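Local atomic coordinates of lysine cyclodeaminase (Streptomyces pristinaespiralis, PDB entry 5YU3), a protein that probably converts L-lysine to L-pipecolic acid with loss of ammonia, using bound NAD, and also recognises L-ornithine and L-2,4-diaminobutyric acid. Residues E22-I27 / T122-A127; D29-G34 / S126-R131. All blocks are in the same frame, centred on the assembly; numbering follows the deposited sequence.

Contact 1. Residues E22-I27 / T122-A127. With NAD (nicotinamide-adenine-dinucleotide), chain F.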
# COMPACT_ATOMS: atom_id res chain seq x y z
N GLU A 22 -29.19 2.66 9.81
CA GLU A 22 -28.48 2.44 11.06
C GLU A 22 -26.98 2.30 10.83
O GLU A 22 -26.18 2.81 11.62
CB GLU A 22 -29.04 1.21 11.77
CG GLU A 22 -28.13 0.74 12.89
CD GLU A 22 -28.15 1.64 14.10
OE1 GLU A 22 -29.00 2.57 14.14
OE2 GLU A 22 -27.32 1.43 15.02
N LEU A 23 -26.58 1.62 9.76
CA LEU A 23 -25.16 1.45 9.50
C LEU A 23 -24.51 2.80 9.17
O LEU A 23 -23.39 3.08 9.62
CB LEU A 23 -24.93 0.46 8.36
CG LEU A 23 -23.47 0.13 8.04
CD1 LEU A 23 -22.78 -0.59 9.21
CD2 LEU A 23 -23.39 -0.70 6.77
N MET A 24 -25.20 3.64 8.41
CA MET A 24 -24.67 4.97 8.13
C MET A 24 -24.59 5.80 9.42
O MET A 24 -23.59 6.48 9.65
CB MET A 24 -25.54 5.68 7.08
CG MET A 24 -25.09 7.12 6.75
SD MET A 24 -23.42 7.22 6.03
CE MET A 24 -23.76 7.02 4.29
N ARG A 25 -25.61 5.71 10.28
CA ARG A 25 -25.57 6.44 11.54
C ARG A 25 -24.42 5.98 12.43
O ARG A 25 -23.77 6.81 13.08
CB ARG A 25 -26.90 6.29 12.29
CG ARG A 25 -28.01 7.20 11.73
CD ARG A 25 -29.18 7.35 12.70
NE ARG A 25 -30.21 8.23 12.16
CZ ARG A 25 -31.26 7.80 11.47
NH1 ARG A 25 -31.41 6.49 11.24
NH2 ARG A 25 -32.17 8.66 11.01
N ARG A 26 -24.15 4.67 12.47
CA ARG A 26 -23.01 4.18 13.25
C ARG A 26 -21.72 4.80 12.75
O ARG A 26 -20.87 5.20 13.56
CB ARG A 26 -22.91 2.66 13.18
CG ARG A 26 -24.01 1.92 13.92
CD ARG A 26 -23.75 0.41 13.96
NE ARG A 26 -24.94 -0.32 14.39
CZ ARG A 26 -25.04 -1.64 14.44
NH1 ARG A 26 -24.00 -2.40 14.08
NH2 ARG A 26 -26.17 -2.21 14.85
N ILE A 27 -21.54 4.88 11.43
CA ILE A 27 -20.30 5.42 10.89
C ILE A 27 -20.22 6.92 11.11
O ILE A 27 -19.14 7.46 11.43
CB ILE A 27 -20.15 5.03 9.41
CG1 ILE A 27 -19.97 3.50 9.31
CG2 ILE A 27 -18.94 5.72 8.76
CD1 ILE A 27 -20.11 2.94 7.90
N THR A 122 -17.52 8.39 3.19
CA THR A 122 -17.45 9.66 2.47
C THR A 122 -18.74 10.45 2.64
O THR A 122 -18.71 11.67 2.85
CB THR A 122 -17.15 9.40 0.99
OG1 THR A 122 -15.94 8.64 0.90
CG2 THR A 122 -16.95 10.70 0.22
N GLY A 123 -19.89 9.76 2.56
CA GLY A 123 -21.14 10.39 2.96
C GLY A 123 -21.11 10.82 4.41
O GLY A 123 -21.54 11.93 4.76
N ALA A 124 -20.60 9.95 5.29
CA ALA A 124 -20.58 10.26 6.71
C ALA A 124 -19.76 11.51 7.00
O ALA A 124 -20.14 12.34 7.82
CB ALA A 124 -20.04 9.08 7.52
N ALA A 125 -18.61 11.65 6.33
CA ALA A 125 -17.75 12.81 6.59
C ALA A 125 -18.46 14.10 6.21
O ALA A 125 -18.41 15.09 6.96
CB ALA A 125 -16.43 12.67 5.84
N SER A 126 -19.14 14.10 5.05
CA SER A 126 -19.94 15.26 4.67
C SER A 126 -21.03 15.54 5.70
O SER A 126 -21.34 16.71 5.99
CB SER A 126 -20.56 15.06 3.29
OG SER A 126 -19.58 15.13 2.26
N ALA A 127 -21.64 14.49 6.26
CA ALA A 127 -22.67 14.68 7.28
C ALA A 127 -22.10 15.30 8.54
O ALA A 127 -22.73 16.18 9.15
CB ALA A 127 -23.35 13.34 7.61
PA NAD F . -18.72 8.20 -10.46
O1A NAD F . -18.01 7.93 -11.75
O2A NAD F . -19.67 7.17 -9.89
O5B NAD F . -19.60 9.54 -10.64
C5B NAD F . -18.97 10.75 -11.09
C4B NAD F . -20.02 11.51 -11.88
O4B NAD F . -19.52 12.81 -12.21
C3B NAD F . -20.32 10.83 -13.22
O3B NAD F . -21.72 10.49 -13.30
C2B NAD F . -19.95 11.88 -14.26
O2B NAD F . -20.81 11.90 -15.39
C1B NAD F . -20.08 13.16 -13.46
N9A NAD F . -19.37 14.34 -13.99
C8A NAD F . -18.17 14.39 -14.61
N7A NAD F . -17.85 15.69 -14.92
C5A NAD F . -18.87 16.47 -14.48
C6A NAD F . -19.21 17.90 -14.47
N6A NAD F . -18.36 18.82 -15.00
N1A NAD F . -20.37 18.27 -13.89
C2A NAD F . -21.24 17.39 -13.35
N3A NAD F . -21.01 16.07 -13.33
C4A NAD F . -19.86 15.57 -13.87
O3 NAD F . -17.58 8.54 -9.35
PN NAD F . -17.78 8.72 -7.78
O1N NAD F . -19.13 9.36 -7.53
O2N NAD F . -17.43 7.41 -7.11
O5D NAD F . -16.60 9.75 -7.40
C5D NAD F . -16.72 11.14 -7.73
C4D NAD F . -15.51 11.88 -7.17
O4D NAD F . -15.43 11.70 -5.76
C3D NAD F . -14.21 11.34 -7.73
O3D NAD F . -13.29 12.45 -7.92
C2D NAD F . -13.68 10.48 -6.61
O2D NAD F . -12.26 10.25 -6.69
C1D NAD F . -14.10 11.31 -5.42
N1N NAD F . -14.10 10.61 -4.14
C2N NAD F . -13.80 11.32 -3.04
C3N NAD F . -13.78 10.73 -1.79
C7N NAD F . -13.46 11.57 -0.60
O7N NAD F . -13.21 11.04 0.47
N7N NAD F . -13.50 12.90 -0.73
C4N NAD F . -14.12 9.38 -1.66
C5N NAD F . -14.46 8.68 -2.82
C6N NAD F . -14.45 9.32 -4.06

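Contact 2. Residues D29-G34 / S126-R131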
# COMPACT_ATOMS: atom_id res chain seq x y z
N ASP A 29 -21.50 8.47 13.70
CA ASP A 29 -21.17 8.65 15.11
C ASP A 29 -19.70 8.33 15.39
O ASP A 29 -19.03 9.05 16.13
CB ASP A 29 -22.07 7.77 15.98
CG ASP A 29 -23.53 8.24 16.00
OD1 ASP A 29 -23.79 9.41 15.66
OD2 ASP A 29 -24.40 7.43 16.36
N ARG A 30 -19.19 7.25 14.81
CA ARG A 30 -17.81 6.87 15.06
C ARG A 30 -16.84 7.88 14.46
O ARG A 30 -15.81 8.21 15.07
CB ARG A 30 -17.54 5.47 14.51
CG ARG A 30 -18.44 4.43 15.12
CD ARG A 30 -18.01 4.14 16.54
NE ARG A 30 -16.96 3.14 16.50
CZ ARG A 30 -17.17 1.84 16.59
NH1 ARG A 30 -18.41 1.36 16.73
NH2 ARG A 30 -16.15 1.01 16.53
N LEU A 31 -17.13 8.35 13.26
CA LEU A 31 -16.31 9.37 12.63
C LEU A 31 -16.29 10.66 13.45
O LEU A 31 -15.24 11.28 13.63
CB LEU A 31 -16.82 9.63 11.21
CG LEU A 31 -15.92 10.36 10.23
CD1 LEU A 31 -14.48 9.88 10.37
CD2 LEU A 31 -16.44 10.15 8.80
N THR A 32 -17.45 11.06 13.97
CA THR A 32 -17.53 12.26 14.81
C THR A 32 -16.64 12.13 16.04
O THR A 32 -15.86 13.03 16.36
CB THR A 32 -18.98 12.51 15.22
OG1 THR A 32 -19.77 12.74 14.05
CG2 THR A 32 -19.07 13.73 16.14
N GLY A 33 -16.73 11.00 16.75
CA GLY A 33 -15.90 10.81 17.92
C GLY A 33 -14.43 10.73 17.58
O GLY A 33 -13.58 11.29 18.28
N GLY A 34 -14.10 10.03 16.49
CA GLY A 34 -12.71 9.89 16.10
C GLY A 34 -12.08 11.20 15.68
O GLY A 34 -10.93 11.49 16.01
N SER A 126 -19.14 14.10 5.05
CA SER A 126 -19.94 15.26 4.67
C SER A 126 -21.03 15.54 5.70
O SER A 126 -21.34 16.71 5.99
CB SER A 126 -20.56 15.06 3.29
OG SER A 126 -19.58 15.13 2.26
N ALA A 127 -21.64 14.49 6.26
CA ALA A 127 -22.67 14.68 7.28
C ALA A 127 -22.10 15.30 8.54
O ALA A 127 -22.73 16.18 9.15
CB ALA A 127 -23.35 13.34 7.61
N VAL A 128 -20.90 14.86 8.97
CA VAL A 128 -20.25 15.48 10.12
C VAL A 128 -20.00 16.96 9.87
O VAL A 128 -20.28 17.81 10.73
CB VAL A 128 -18.94 14.74 10.46
CG1 VAL A 128 -18.17 15.48 11.56
CG2 VAL A 128 -19.24 13.32 10.89
N ALA A 129 -19.45 17.29 8.70
CA ALA A 129 -19.14 18.68 8.40
C ALA A 129 -20.40 19.52 8.26
O ALA A 129 -20.42 20.68 8.68
CB ALA A 129 -18.32 18.79 7.11
N SER A 130 -21.44 18.95 7.65
CA SER A 130 -22.65 19.73 7.39
C SER A 130 -23.46 19.95 8.65
O SER A 130 -24.15 20.97 8.78
CB SER A 130 -23.49 19.04 6.32
OG SER A 130 -22.80 18.92 5.09
N ARG A 131 -23.41 19.01 9.60
CA ARG A 131 -24.02 19.27 10.89
C ARG A 131 -23.42 20.51 11.54
O ARG A 131 -24.13 21.30 12.17
CB ARG A 131 -23.87 18.04 11.79
CG ARG A 131 -24.96 17.87 12.82
CD ARG A 131 -25.02 16.42 13.24
NE ARG A 131 -23.66 15.91 13.44
CZ ARG A 131 -23.37 14.70 13.92
NH1 ARG A 131 -24.36 13.86 14.24
NH2 ARG A 131 -22.10 14.34 14.07
O HOH W 1 -22.82 11.71 15.78

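Contact 1. Residues E22-I27 / T122-A127
A buried helix-helix crossing joins 22-27, on helix 20-39, to 122-127, on the helix 115-133 that reaches the NAD site; the two short axes approach to 9.4 Å at a crossing angle of -60°. Ala124 is the small residue on which Met24 and Ile27 settle. Ile27 puts its CG2 branch against the methyl, 3.7 Å from Ala124 CB. From one helical turn earlier, Met24 sends its chain out with CG anti to the backbone N (chi1 178°) and then bends at the next two torsions, which carries the sulfur alongside the second helix: Met24 SD lies 4.1 Å from Ala124 CB, and Met24 CE stops 4.5 Å from Gly123 CA. The absence of a side chain on Gly123 leaves room for that methyl. On the other face of 122-127, Thr122 turns to the cofactor, its OG1 3.2 Å from C4N of the nicotinamide ring, while the same hydroxyl is hydrogen-bonded to Thr118 O. Around this crossing, Met24 also packs on His155 and Leu159 of helix 148-160 and on Tyr341 of the second subunit, and Leu23 leans on Val314 and Phe315 of helix 305-321.

Contact 2. Residues D29-G34 / S126-R131
Thr32 faces both Val128 and Arg131 where the crossing of helices 20-39 and 115-133 continues, the short axes 9.8 Å apart at -65°. The Thr32 hydroxyl lies over one branch of the valine, OG1 being 3.3 Å from Val128 CG2. That branch points at the neighbouring helix because CG1 takes the position anti to the backbone N (chi1 173°), leaving CG2 beside it. Leu31 adds a looser apolar touch through its CB, 4.4 Å from Val128 CG2. From one turn further on, Arg131 swings its chain across Thr32 at about a right angle and, bent at chi3, brings the edge of its guanidinium to the hydroxyl. The resulting hydrogen bond from NH2 to Thr32 OG1 is short at 2.8 Å but weak, the N-H...O angle being only 115°. OG1 has its stronger partner in its own helix, Ile28 O, which probably holds it in place for both neighbours. Beyond this shell Arg131 also packs on Ile28, Val128 on Leu35, and Leu31 on Glu307 and Leu310 of helix 305-321. Asp29 and Arg131 are linked through a water rather than directly: lying in the guanidinium plane, it accepts from Arg131 NH1 at 3.1 Å and donates to Asp29 OD1 at 2.5 Å.

Contacts 1 and 2 are successive parts of one interface between helices 20-39 and 115-133, their centres about 7 Å apart. In both, the earlier segment lies on helix 20-39 and the later on helix 115-133, and the chain between them forms much of the mixed sheet. Ser126 and Ala127 belong to both, and Leu31 bridges them, with CD2 3.6 Å from Ala125 N and 4.0 Å from Ala124 CB. Moving from contact 1 to contact 2, the interface changes from fully buried apolar packing to a partly buried contact where Val128 and Leu31 still pack but Thr32 and Arg131 add a polar rim. The cofactor touches its buried end, so helix 115-133 connects this packing with the NAD pocket.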